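Local atomic coordinates of prephenate dehydrogenase (Corynebacterium glutamicum ATCC 13032, PDB entry 3KTD), a protein that probably catalyses the NAD(P)+-dependent oxidative decarboxylation of prephenate to 4-hydroxyphenylpyruvate, a step on the route to tyrosine. Residues N94-V100 against R119-P125; V148-D152 against W168-V172; L23-L27 against M174-V178; P313-P319 against A336-F341. All coordinates share one frame; numbering follows the deposited sequence.

Contact 1. Residues N94-V100 against R119-P125; sequences NNGFTDV and RYVGSHP
Phe97 pairs with Tyr120 in parallel, with Phe97 N bonded to Arg119 O (2.8 Å) and Val121 N bonded back to Phe97 O (3.0 Å). The two side chains of this pair lie on the same face of the sheet. Tyr120 CA lies over one face of the Phe97 ring, and CB makes an off-centre CH-pi contact, 4.2 Å from the centroid. The two rings are tilted 37° to each other and meet through Phe97 CE2 and Tyr120 CD1. Farther along, Tyr120 OH donates to Asp99 OD1 (2.7 Å), meeting it from above the carboxylate plane. The other oxygen, OD2, forms a salt bridge with Lys104. Ser123 OG donates to the carbonyl Asp99 O at 2.6 Å. At the outer end, Arg119 turns its guanidinium side-on to Asn94. Both NH2 (3.0 Å) and NE of Arg119 reach Asn94 OD1, close to the guanidinium plane. A bend at chi2 (-73°) turns the arginine chain toward that amide. The strands belong to one beta-alpha-beta unit, closed by helix 105-113, in the Rossmann-type domain. Asp99 is thus held through both carboxylate oxygens, OD1 by Tyr120 and OD2 by Lys104, which would fix the rotation of the group.

Contact 2. Residues V148-D152 against W168-V172; sequences VVTFD and WKDVV
Val149 meets Trp168, Val171 and Val172 where a strand packs under a helix. Strand 146-149, helix 162-177 and strand 181-184 form a beta-alpha-beta unit of the nucleotide-binding domain. The tight part is centred on Val149, whose side chain points at the helix. Its two methyls divide the work. CG1 of Val149 stands anti to the backbone N (chi1 171°) and reaches Val172 CG2 at 3.9 Å. The same methyl lies 3.6 Å from Trp168 NE1. CG2 of Val149 turns to the other valine and meets Val171 CG1 at 3.8 Å. The Val149 and Val171 side chains lie alongside one another, pointing opposite ways. Val121 of the neighbouring strand 120-125 also packs on Val149, Trp168 and Val171, so the apolar layer is continuous under the helix.

The looser part is at Thr150 and Phe151. Phe151 approaches Trp168 NE1 only through its CB, at 4.1 Å. Its ring leads away and packs against helix 324-334. The side chain of Thr150 starts off away from the helix, and its OG1 makes a weak hydrogen bond with Gly122 O. All six touching residues are buried, so the looser part is covered by other protein rather than facing solvent. The pyrrole edge of the indole faces the backbone, with Thr150 O near the ring plane and 3.2 Å from Trp168 NE1. One turn up the helix, Val172 CG2 lies over the centre of the indole, 3.7 Å above its plane.

Contact 3. Residues L23-L27 against M174-V178; sequences LLRDL and MALAV
Val178 fits into a hollow on helix 18-29 that is edged by Leu23, Asp26 and Leu27. Its CG1 is the bump. It stands anti to the carbonyl carbon (chi1 -57°) and comes closest to Asp26 CB, at 3.6 Å. Leu27 CD2 flanks the same methyl at 3.9 Å, and Leu23 CD1 closes the hollow more loosely at 4.3 Å. The fit is reciprocal. Leu27 CD2 is itself a bump, lodged among Val178 CG1, Met174 CG (4.2 Å) and Ala177 CB (4.5 Å). Met174, a selenomethionine, passes Leu23 at about a right angle. Its SE atom touches Leu23 CD2 at 4.2 Å. The contact is apolar throughout. Asp26 takes part only through its CB, while its OD1 accepts a hydrogen bond from Gly140 N. Below, Trp147 touches Leu23, Met174 and Val178, and Val11 touches Leu27 and Met174, so strands of the main sheet form the floor. The C-terminal end of helix 162-177 abuts helix 18-29 over these strands. Helix 18-29 is the helix that follows the first strand and a GxGxxG-type turn, a Rossmann-type beta-alpha start consistent with dinucleotide binding.

Contact 4. Residues P313-P319 against A336-F341; sequences PVLRLHP and ARIEVF
Leu317 and Ile338 make the apolar centre, with Leu317 CD1 against Ile338 CD1 at 3.6 Å. On the same face, Leu315 CD1 touches Ala336 CB and Leu317 CB touches Val340 CG1. The strands run parallel, their short axes at 31°. Their backbone bonds zigzag between them: Arg337 N to Pro313 O, Leu315 N to Arg337 O at 3.1 Å, and Glu339 N to Leu315 O at 3.2 Å. Phe341 N to Leu317 O follows at 3.1 Å, after a weak bond from Leu317 N to Glu339 O. On the opposite face, Val314 and Arg337 lie side by side, and Val314 CG2 sits 3.8 Å above the centre of the guanidinium plane. An edge of that guanidinium faces Glu339, with NH1 of Arg337 3.5 Å from OE2 of Glu339 in a salt bridge. A bend at chi3 (57°) brings the Arg316 guanidinium to the Phe341 ring, whose CE2 lies over one guanidinium face. The planes are 56° apart, so the groups are not stacked. The face of Leu315, Leu317 and Ile338 is apolar and packs largely on helix 324-334 and Trp168. The face of Arg316, Arg337 and Glu339 is mostly charged, which suggests an amphipathic strand pair.

Overall arrangement
From the N terminus, segment 23-27 opens contact 3, which stays open for almost 150 residues. Within that span contact 1 closes first, around helix 105-113. Contact 2 then opens and closes on helix 162-177. Just after it, segment 174-178 at the end of the same helix closes contact 3, so contacts 1 and 2 follow each other inside it. Contact 4 comes last and separately, around helix 324-334, and no contacts cross. Strands 120-125 and 146-149 are antiparallel neighbours, which joins contacts 1 and 2 in one sheet. Helix 162-177 links contacts 2 and 3. It also packs on contact 4, tying the C-terminal strand pair to the nucleotide-binding domain.

Contact 1. Residues N94-V100 against R119-P125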
loop_
_atom_site.group_PDB
_atom_site.type_symbol
_atom_site.label_atom_id
_atom_site.label_comp_id
_atom_site.label_asym_id
_atom_site.label_seq_id
_atom_site.Cartn_x
_atom_site.Cartn_y
_atom_site.Cartn_z
ATOM N N ASN A 94 41.712 13.532 -0.719
ATOM C CA ASN A 94 41.734 13.596 -2.177
ATOM C C ASN A 94 40.876 12.512 -2.838
ATOM O O ASN A 94 40.623 12.577 -4.034
ATOM C CB ASN A 94 43.187 13.545 -2.703
ATOM C CG ASN A 94 43.293 13.947 -4.180
ATOM O OD1 ASN A 94 42.621 14.877 -4.636
ATOM N ND2 ASN A 94 44.129 13.238 -4.930
ATOM N N ASN A 95 40.420 11.532 -2.070
ATOM C CA ASN A 95 39.580 10.470 -2.627
ATOM C C ASN A 95 38.206 10.954 -3.063
ATOM O O ASN A 95 37.641 11.857 -2.452
ATOM C CB ASN A 95 39.375 9.347 -1.611
ATOM C CG ASN A 95 40.641 8.647 -1.275
ATOM O OD1 ASN A 95 41.572 9.258 -0.756
ATOM N ND2 ASN A 95 40.709 7.362 -1.582
ATOM N N GLY A 96 37.680 10.353 -4.123
ATOM C CA GLY A 96 36.296 10.587 -4.533
ATOM C C GLY A 96 35.366 9.788 -3.624
ATOM O O GLY A 96 35.794 8.794 -3.025
ATOM N N PHE A 97 34.105 10.209 -3.504
ATOM C CA PHE A 97 33.173 9.500 -2.638
ATOM C C PHE A 97 31.698 9.780 -2.918
ATOM O O PHE A 97 31.336 10.845 -3.407
ATOM C CB PHE A 97 33.480 9.817 -1.169
ATOM C CG PHE A 97 33.255 11.242 -0.807
ATOM C CD1 PHE A 97 34.255 12.190 -1.013
ATOM C CD2 PHE A 97 32.038 11.651 -0.264
ATOM C CE1 PHE A 97 34.047 13.526 -0.679
ATOM C CE2 PHE A 97 31.815 12.977 0.071
ATOM C CZ PHE A 97 32.823 13.921 -0.135
ATOM N N THR A 98 30.850 8.815 -2.565
ATOM C CA THR A 98 29.414 8.927 -2.758
ATOM C C THR A 98 28.663 8.445 -1.522
ATOM O O THR A 98 29.239 7.770 -0.676
ATOM C CB THR A 98 28.968 8.133 -3.993
ATOM O OG1 THR A 98 27.572 8.350 -4.225
ATOM C CG2 THR A 98 29.248 6.649 -3.823
ATOM N N ASP A 99 27.389 8.816 -1.413
ATOM C CA ASP A 99 26.546 8.406 -0.288
ATOM C C ASP A 99 25.335 7.633 -0.805
ATOM O O ASP A 99 25.168 7.489 -2.006
ATOM C CB ASP A 99 26.075 9.618 0.514
ATOM C CG ASP A 99 24.926 10.353 -0.153
ATOM O OD1 ASP A 99 25.123 10.894 -1.257
ATOM O OD2 ASP A 99 23.828 10.399 0.442
ATOM N N VAL A 100 24.482 7.158 0.096
ATOM C CA VAL A 100 23.309 6.366 -0.298
ATOM C C VAL A 100 21.982 6.845 0.324
ATOM O O VAL A 100 20.960 6.169 0.225
ATOM C CB VAL A 100 23.525 4.917 0.092
ATOM C CG1 VAL A 100 24.806 4.393 -0.556
ATOM C CG2 VAL A 100 23.573 4.800 1.606
ATOM N N ARG A 119 34.983 16.445 -4.834
ATOM C CA ARG A 119 35.225 14.990 -4.774
ATOM C C ARG A 119 33.971 14.127 -4.528
ATOM O O ARG A 119 34.081 12.917 -4.353
ATOM C CB ARG A 119 36.240 14.700 -3.668
ATOM C CG ARG A 119 37.623 15.266 -3.922
ATOM C CD ARG A 119 38.346 14.477 -5.000
ATOM N NE ARG A 119 39.611 15.109 -5.382
ATOM C CZ ARG A 119 39.775 15.938 -6.414
ATOM N NH1 ARG A 119 38.768 16.247 -7.226
ATOM N NH2 ARG A 119 40.971 16.454 -6.645
ATOM N N TYR A 120 32.791 14.741 -4.560
ATOM C CA TYR A 120 31.544 14.089 -4.168
ATOM C C TYR A 120 30.573 13.846 -5.309
ATOM O O TYR A 120 30.363 14.711 -6.158
ATOM C CB TYR A 120 30.839 14.964 -3.127
ATOM C CG TYR A 120 29.426 14.545 -2.758
ATOM C CD1 TYR A 120 29.175 13.328 -2.130
ATOM C CD2 TYR A 120 28.353 15.391 -2.988
ATOM C CE1 TYR A 120 27.888 12.960 -1.770
ATOM C CE2 TYR A 120 27.063 15.036 -2.631
ATOM C CZ TYR A 120 26.839 13.822 -2.024
ATOM O OH TYR A 120 25.561 13.473 -1.685
ATOM N N VAL A 121 29.981 12.660 -5.324
ATOM C CA VAL A 121 28.871 12.386 -6.216
ATOM C C VAL A 121 27.737 11.762 -5.411
ATOM O O VAL A 121 27.846 10.642 -4.921
ATOM C CB VAL A 121 29.256 11.484 -7.371
ATOM C CG1 VAL A 121 28.035 11.301 -8.300
ATOM C CG2 VAL A 121 30.461 12.079 -8.121
ATOM N N GLY A 122 26.648 12.504 -5.263
ATOM C CA GLY A 122 25.499 12.007 -4.539
ATOM C C GLY A 122 24.892 10.796 -5.220
ATOM O O GLY A 122 24.878 10.691 -6.447
ATOM N N SER A 123 24.421 9.852 -4.424
ATOM C CA SER A 123 23.649 8.779 -4.986
ATOM C C SER A 123 22.599 8.286 -4.009
ATOM O O SER A 123 22.706 8.483 -2.810
ATOM C CB SER A 123 24.557 7.646 -5.426
ATOM O OG SER A 123 24.659 6.666 -4.418
ATOM N N HIS A 124 21.577 7.651 -4.549
ATOM C CA HIS A 124 20.475 7.136 -3.751
ATOM C C HIS A 124 19.865 5.918 -4.422
ATOM O O HIS A 124 19.238 6.069 -5.458
ATOM C CB HIS A 124 19.404 8.220 -3.569
ATOM C CG HIS A 124 18.163 7.741 -2.878
ATOM N ND1 HIS A 124 16.919 8.282 -3.123
ATOM C CD2 HIS A 124 17.974 6.763 -1.959
ATOM C CE1 HIS A 124 16.020 7.666 -2.376
ATOM N NE2 HIS A 124 16.634 6.736 -1.665
ATOM N N PRO A 125 20.078 4.712 -3.861
ATOM C CA PRO A 125 19.373 3.521 -4.357
ATOM C C PRO A 125 17.949 3.454 -3.824
ATOM O O PRO A 125 17.716 3.769 -2.655
ATOM C CB PRO A 125 20.191 2.363 -3.780
ATOM C CG PRO A 125 20.859 2.922 -2.588
ATOM C CD PRO A 125 21.157 4.348 -2.925
#

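Contact 2. Residues V148-D152 against W168-V172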
loop_
_atom_site.group_PDB
_atom_site.type_symbol
_atom_site.label_atom_id
_atom_site.label_comp_id
_atom_site.label_asym_id
_atom_site.label_seq_id
_atom_site.Cartn_x
_atom_site.Cartn_y
_atom_site.Cartn_z
ATOM N N VAL A 148 19.619 6.507 -8.167
ATOM C CA VAL A 148 19.834 7.886 -8.568
ATOM C C VAL A 148 21.313 8.264 -8.386
ATOM O O VAL A 148 21.929 7.918 -7.379
ATOM C CB VAL A 148 18.959 8.868 -7.769
ATOM C CG1 VAL A 148 19.297 10.324 -8.145
ATOM C CG2 VAL A 148 17.479 8.564 -7.993
ATOM N N VAL A 149 21.871 8.939 -9.386
ATOM C CA VAL A 149 23.215 9.506 -9.295
ATOM C C VAL A 149 23.114 10.989 -9.626
ATOM O O VAL A 149 22.591 11.357 -10.672
ATOM C CB VAL A 149 24.199 8.827 -10.253
ATOM C CG1 VAL A 149 25.517 9.584 -10.275
ATOM C CG2 VAL A 149 24.406 7.389 -9.840
ATOM N N THR A 150 23.620 11.836 -8.737
ATOM C CA THR A 150 23.528 13.277 -8.920
ATOM C C THR A 150 24.612 13.844 -9.834
ATOM O O THR A 150 25.570 13.160 -10.191
ATOM C CB THR A 150 23.585 13.997 -7.579
ATOM O OG1 THR A 150 24.823 13.676 -6.928
ATOM C CG2 THR A 150 22.403 13.576 -6.709
ATOM N N PHE A 151 24.418 15.104 -10.213
ATOM C CA PHE A 151 25.327 15.821 -11.104
ATOM C C PHE A 151 25.210 17.347 -10.948
ATOM O O PHE A 151 25.380 18.086 -11.910
ATOM C CB PHE A 151 25.059 15.416 -12.569
ATOM C CG PHE A 151 23.666 15.755 -13.065
ATOM C CD1 PHE A 151 22.604 14.885 -12.856
ATOM C CD2 PHE A 151 23.427 16.929 -13.763
ATOM C CE1 PHE A 151 21.328 15.194 -13.318
ATOM C CE2 PHE A 151 22.151 17.246 -14.226
ATOM C CZ PHE A 151 21.103 16.380 -14.003
ATOM N N ASP A 152 24.955 17.825 -9.736
ATOM C CA ASP A 152 24.744 19.264 -9.525
ATOM C C ASP A 152 25.977 20.096 -9.882
ATOM O O ASP A 152 25.846 21.207 -10.402
ATOM C CB ASP A 152 24.342 19.568 -8.075
ATOM C CG ASP A 152 23.097 18.824 -7.642
ATOM O OD1 ASP A 152 23.194 17.602 -7.386
ATOM O OD2 ASP A 152 22.031 19.469 -7.533
ATOM N N TRP A 168 32.433 10.692 -11.043
ATOM C CA TRP A 168 31.046 10.515 -11.449
ATOM C C TRP A 168 30.875 9.255 -12.290
ATOM O O TRP A 168 29.949 8.480 -12.054
ATOM C CB TRP A 168 30.568 11.737 -12.225
ATOM C CG TRP A 168 29.163 11.647 -12.672
ATOM C CD1 TRP A 168 28.062 12.055 -11.991
ATOM C CD2 TRP A 168 28.701 11.133 -13.919
ATOM N NE1 TRP A 168 26.935 11.821 -12.736
ATOM C CE2 TRP A 168 27.301 11.254 -13.925
ATOM C CE3 TRP A 168 29.336 10.576 -15.036
ATOM C CZ2 TRP A 168 26.523 10.840 -14.996
ATOM C CZ3 TRP A 168 28.558 10.163 -16.110
ATOM C CH2 TRP A 168 27.166 10.299 -16.079
ATOM N N LYS A 169 31.767 9.049 -13.257
ATOM C CA LYS A 169 31.713 7.862 -14.107
ATOM C C LYS A 169 31.778 6.581 -13.283
ATOM O O LYS A 169 30.890 5.731 -13.399
ATOM C CB LYS A 169 32.810 7.886 -15.170
ATOM C CG LYS A 169 32.500 8.868 -16.299
ATOM C CD LYS A 169 33.442 8.755 -17.513
ATOM C CE LYS A 169 34.743 9.535 -17.358
ATOM N NZ LYS A 169 35.376 9.706 -18.687
ATOM N N ASP A 170 32.790 6.450 -12.432
ATOM C CA ASP A 170 32.909 5.253 -11.594
ATOM C C ASP A 170 31.641 4.977 -10.749
ATOM O O ASP A 170 31.247 3.830 -10.581
ATOM C CB ASP A 170 34.149 5.333 -10.696
ATOM C CG ASP A 170 35.451 4.998 -11.435
ATOM O OD1 ASP A 170 35.427 4.350 -12.508
ATOM O OD2 ASP A 170 36.521 5.368 -10.921
ATOM N N VAL A 171 30.994 6.020 -10.240
ATOM C CA VAL A 171 29.788 5.832 -9.443
ATOM C C VAL A 171 28.685 5.234 -10.306
ATOM O O VAL A 171 27.953 4.344 -9.873
ATOM C CB VAL A 171 29.294 7.161 -8.814
ATOM C CG1 VAL A 171 27.865 7.024 -8.306
ATOM C CG2 VAL A 171 30.233 7.607 -7.696
ATOM N N VAL A 172 28.582 5.715 -11.540
ATOM C CA VAL A 172 27.576 5.220 -12.462
ATOM C C VAL A 172 27.922 3.794 -12.903
ATOM O O VAL A 172 27.049 2.917 -12.969
ATOM C CB VAL A 172 27.454 6.144 -13.669
ATOM C CG1 VAL A 172 26.461 5.593 -14.662
ATOM C CG2 VAL A 172 27.027 7.516 -13.213
#

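Contact 3. Residues L23-L27 against M174-V178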
loop_
_atom_site.group_PDB
_atom_site.type_symbol
_atom_site.label_atom_id
_atom_site.label_comp_id
_atom_site.label_asym_id
_atom_site.label_seq_id
_atom_site.Cartn_x
_atom_site.Cartn_y
_atom_site.Cartn_z
ATOM N N LEU A 23 25.865 -4.256 -1.378
ATOM C CA LEU A 23 26.722 -3.701 -2.407
ATOM C C LEU A 23 28.042 -4.471 -2.431
ATOM O O LEU A 23 28.518 -4.831 -3.492
ATOM C CB LEU A 23 26.958 -2.211 -2.149
ATOM C CG LEU A 23 27.824 -1.445 -3.150
ATOM C CD1 LEU A 23 27.135 -1.329 -4.500
ATOM C CD2 LEU A 23 28.158 -0.070 -2.596
ATOM N N LEU A 24 28.610 -4.742 -1.260
ATOM C CA LEU A 24 29.864 -5.478 -1.165
ATOM C C LEU A 24 29.696 -6.852 -1.784
ATOM O O LEU A 24 30.558 -7.310 -2.546
ATOM C CB LEU A 24 30.304 -5.627 0.295
ATOM C CG LEU A 24 31.560 -6.463 0.591
ATOM C CD1 LEU A 24 32.811 -5.705 0.262
ATOM C CD2 LEU A 24 31.595 -6.886 2.046
ATOM N N ARG A 25 28.582 -7.504 -1.459
ATOM C CA ARG A 25 28.319 -8.852 -1.954
ATOM C C ARG A 25 28.157 -8.879 -3.473
ATOM O O ARG A 25 28.729 -9.752 -4.136
ATOM C CB ARG A 25 27.070 -9.451 -1.303
ATOM C CG ARG A 25 27.206 -9.865 0.157
ATOM C CD ARG A 25 25.849 -10.386 0.657
ATOM N NE ARG A 25 25.869 -10.910 2.023
ATOM C CZ ARG A 25 26.351 -12.099 2.380
ATOM N NH1 ARG A 25 26.897 -12.911 1.481
ATOM N NH2 ARG A 25 26.307 -12.472 3.654
ATOM N N ASP A 26 27.378 -7.939 -4.018
ATOM C CA ASP A 26 27.136 -7.903 -5.465
ATOM C C ASP A 26 28.408 -7.543 -6.245
ATOM O O ASP A 26 28.649 -8.086 -7.324
ATOM C CB ASP A 26 25.997 -6.933 -5.824
ATOM C CG ASP A 26 24.607 -7.505 -5.541
ATOM O OD1 ASP A 26 24.460 -8.753 -5.462
ATOM O OD2 ASP A 26 23.648 -6.700 -5.420
ATOM N N LEU A 27 29.212 -6.633 -5.699
ATOM C CA LEU A 27 30.462 -6.238 -6.329
ATOM C C LEU A 27 31.461 -7.380 -6.312
ATOM O O LEU A 27 32.258 -7.525 -7.242
ATOM C CB LEU A 27 31.074 -5.024 -5.633
ATOM C CG LEU A 27 30.426 -3.668 -5.923
ATOM C CD1 LEU A 27 31.089 -2.585 -5.103
ATOM C CD2 LEU A 27 30.478 -3.323 -7.410
HETATM N N MSE A 174 29.589 1.695 -11.201
HETATM C CA MSE A 174 29.343 0.882 -10.012
HETATM C C MSE A 174 27.855 0.499 -9.927
HETATM O O MSE A 174 27.514 -0.689 -9.841
HETATM C CB MSE A 174 29.775 1.640 -8.749
HETATM C CG MSE A 174 29.797 0.800 -7.484
HETATM SE SE MSE A 174 29.983 1.825 -5.839
HETATM C CE MSE A 174 28.312 2.814 -5.874
ATOM N N ALA A 175 26.978 1.499 -9.957
ATOM C CA ALA A 175 25.532 1.263 -9.906
ATOM C C ALA A 175 25.080 0.332 -11.031
ATOM O O ALA A 175 24.207 -0.523 -10.828
ATOM C CB ALA A 175 24.773 2.577 -9.982
ATOM N N LEU A 176 25.672 0.494 -12.216
ATOM C CA LEU A 176 25.321 -0.359 -13.354
ATOM C C LEU A 176 25.909 -1.773 -13.179
ATOM O O LEU A 176 25.272 -2.757 -13.557
ATOM C CB LEU A 176 25.776 0.259 -14.679
ATOM C CG LEU A 176 25.132 1.572 -15.149
ATOM C CD1 LEU A 176 25.921 2.103 -16.360
ATOM C CD2 LEU A 176 23.653 1.421 -15.486
ATOM N N ALA A 177 27.103 -1.866 -12.585
ATOM C CA ALA A 177 27.755 -3.157 -12.321
ATOM C C ALA A 177 26.913 -4.121 -11.457
ATOM O O ALA A 177 27.110 -5.345 -11.538
ATOM C CB ALA A 177 29.120 -2.939 -11.674
ATOM N N VAL A 178 25.994 -3.580 -10.643
ATOM C CA VAL A 178 25.112 -4.397 -9.784
ATOM C C VAL A 178 23.633 -4.410 -10.266
ATOM O O VAL A 178 22.684 -4.461 -9.462
ATOM C CB VAL A 178 25.210 -3.942 -8.292
ATOM C CG1 VAL A 178 26.647 -4.017 -7.808
ATOM C CG2 VAL A 178 24.659 -2.525 -8.098
#

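Contact 4. Residues P313-P319 against A336-F341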
loop_
_atom_site.group_PDB
_atom_site.type_symbol
_atom_site.label_atom_id
_atom_site.label_comp_id
_atom_site.label_asym_id
_atom_site.label_seq_id
_atom_site.Cartn_x
_atom_site.Cartn_y
_atom_site.Cartn_z
ATOM N N PRO A 313 12.269 5.363 -20.187
ATOM C CA PRO A 313 13.086 5.608 -21.369
ATOM C C PRO A 313 14.563 5.508 -21.038
ATOM O O PRO A 313 14.936 5.603 -19.876
ATOM C CB PRO A 313 12.709 7.035 -21.777
ATOM C CG PRO A 313 12.134 7.648 -20.568
ATOM C CD PRO A 313 11.463 6.545 -19.829
ATOM N N VAL A 314 15.389 5.324 -22.058
ATOM C CA VAL A 314 16.817 5.133 -21.863
ATOM C C VAL A 314 17.639 6.033 -22.789
ATOM O O VAL A 314 17.552 5.921 -24.006
ATOM C CB VAL A 314 17.203 3.643 -22.057
ATOM C CG1 VAL A 314 16.558 3.078 -23.306
ATOM C CG2 VAL A 314 18.712 3.468 -22.095
ATOM N N LEU A 315 18.412 6.938 -22.190
ATOM C CA LEU A 315 19.330 7.806 -22.918
ATOM C C LEU A 315 20.754 7.313 -22.745
ATOM O O LEU A 315 21.156 6.926 -21.646
ATOM C CB LEU A 315 19.247 9.251 -22.423
ATOM C CG LEU A 315 18.284 10.180 -23.160
ATOM C CD1 LEU A 315 16.914 9.529 -23.375
ATOM C CD2 LEU A 315 18.167 11.501 -22.400
ATOM N N ARG A 316 21.512 7.349 -23.839
ATOM C CA ARG A 316 22.917 6.947 -23.852
ATOM C C ARG A 316 23.804 8.188 -23.842
ATOM O O ARG A 316 23.846 8.934 -24.817
ATOM C CB ARG A 316 23.208 6.073 -25.084
ATOM C CG ARG A 316 22.703 4.632 -24.943
ATOM C CD ARG A 316 22.399 3.950 -26.278
ATOM N NE ARG A 316 23.538 3.911 -27.197
ATOM C CZ ARG A 316 23.576 3.211 -28.335
ATOM N NH1 ARG A 316 22.543 2.455 -28.709
ATOM N NH2 ARG A 316 24.668 3.248 -29.100
ATOM N N LEU A 317 24.495 8.416 -22.731
ATOM C CA LEU A 317 25.401 9.556 -22.624
ATOM C C LEU A 317 26.757 9.179 -23.179
ATOM O O LEU A 317 27.133 8.014 -23.168
ATOM C CB LEU A 317 25.573 9.996 -21.172
ATOM C CG LEU A 317 24.298 10.199 -20.360
ATOM C CD1 LEU A 317 24.646 10.788 -19.005
ATOM C CD2 LEU A 317 23.312 11.083 -21.098
ATOM N N HIS A 318 27.489 10.177 -23.658
ATOM C CA HIS A 318 28.844 9.979 -24.145
ATOM C C HIS A 318 29.728 11.027 -23.486
ATOM O O HIS A 318 30.102 12.010 -24.125
ATOM C CB HIS A 318 28.904 10.115 -25.671
ATOM C CG HIS A 318 28.049 9.129 -26.404
ATOM N ND1 HIS A 318 26.733 9.386 -26.736
ATOM C CD2 HIS A 318 28.320 7.888 -26.876
ATOM C CE1 HIS A 318 26.232 8.346 -27.379
ATOM N NE2 HIS A 318 27.173 7.423 -27.475
ATOM N N PRO A 319 30.052 10.838 -22.196
ATOM C CA PRO A 319 30.942 11.776 -21.516
ATOM C C PRO A 319 32.129 12.137 -22.399
ATOM O O PRO A 319 32.689 11.262 -23.049
ATOM C CB PRO A 319 31.403 10.993 -20.287
ATOM C CG PRO A 319 30.298 10.067 -20.001
ATOM C CD PRO A 319 29.639 9.736 -21.314
ATOM N N ALA A 336 14.486 9.350 -17.216
ATOM C CA ALA A 336 15.151 8.354 -18.036
ATOM C C ALA A 336 16.305 7.739 -17.265
ATOM O O ALA A 336 16.972 8.420 -16.498
ATOM C CB ALA A 336 15.658 8.981 -19.308
ATOM N N ARG A 337 16.499 6.437 -17.437
ATOM C CA ARG A 337 17.678 5.771 -16.914
ATOM C C ARG A 337 18.747 5.998 -17.971
ATOM O O ARG A 337 18.417 6.332 -19.103
ATOM C CB ARG A 337 17.433 4.277 -16.683
ATOM C CG ARG A 337 17.268 3.443 -17.949
ATOM C CD ARG A 337 16.891 1.988 -17.653
ATOM N NE ARG A 337 16.950 1.202 -18.885
ATOM C CZ ARG A 337 18.063 0.688 -19.416
ATOM N NH1 ARG A 337 19.246 0.837 -18.819
ATOM N NH2 ARG A 337 17.996 0.010 -20.556
ATOM N N ILE A 338 20.015 5.830 -17.613
ATOM C CA ILE A 338 21.102 6.068 -18.565
ATOM C C ILE A 338 22.098 4.920 -18.669
ATOM O O ILE A 338 22.258 4.130 -17.744
ATOM C CB ILE A 338 21.880 7.366 -18.230
ATOM C CG1 ILE A 338 22.720 7.198 -16.960
ATOM C CG2 ILE A 338 20.921 8.542 -18.076
ATOM C CD1 ILE A 338 23.508 8.432 -16.600
ATOM N N GLU A 339 22.755 4.852 -19.818
ATOM C CA GLU A 339 23.814 3.887 -20.088
ATOM C C GLU A 339 24.943 4.680 -20.736
ATOM O O GLU A 339 24.724 5.325 -21.757
ATOM C CB GLU A 339 23.312 2.781 -21.029
ATOM C CG GLU A 339 22.439 1.683 -20.355
ATOM C CD GLU A 339 23.247 0.617 -19.574
ATOM O OE1 GLU A 339 24.471 0.465 -19.817
ATOM O OE2 GLU A 339 22.649 -0.080 -18.721
ATOM N N VAL A 340 26.140 4.645 -20.155
ATOM C CA VAL A 340 27.246 5.473 -20.654
ATOM C C VAL A 340 28.210 4.711 -21.571
ATOM O O VAL A 340 28.808 3.717 -21.168
ATOM C CB VAL A 340 28.023 6.129 -19.490
ATOM C CG1 VAL A 340 27.043 6.776 -18.517
ATOM C CG2 VAL A 340 28.882 5.118 -18.760
ATOM N N PHE A 341 28.337 5.176 -22.812
ATOM C CA PHE A 341 29.272 4.595 -23.776
ATOM C C PHE A 341 30.500 5.498 -23.978
ATOM O O PHE A 341 30.801 6.378 -23.167
ATOM C CB PHE A 341 28.577 4.327 -25.122
ATOM C CG PHE A 341 27.537 3.221 -25.083
ATOM C CD1 PHE A 341 27.411 2.366 -23.979
ATOM C CD2 PHE A 341 26.736 2.982 -26.195
ATOM C CE1 PHE A 341 26.464 1.338 -23.968
ATOM C CE2 PHE A 341 25.794 1.948 -26.190
ATOM C CZ PHE A 341 25.659 1.129 -25.078
ATOM O OXT PHE A 341 31.243 5.363 -24.955
#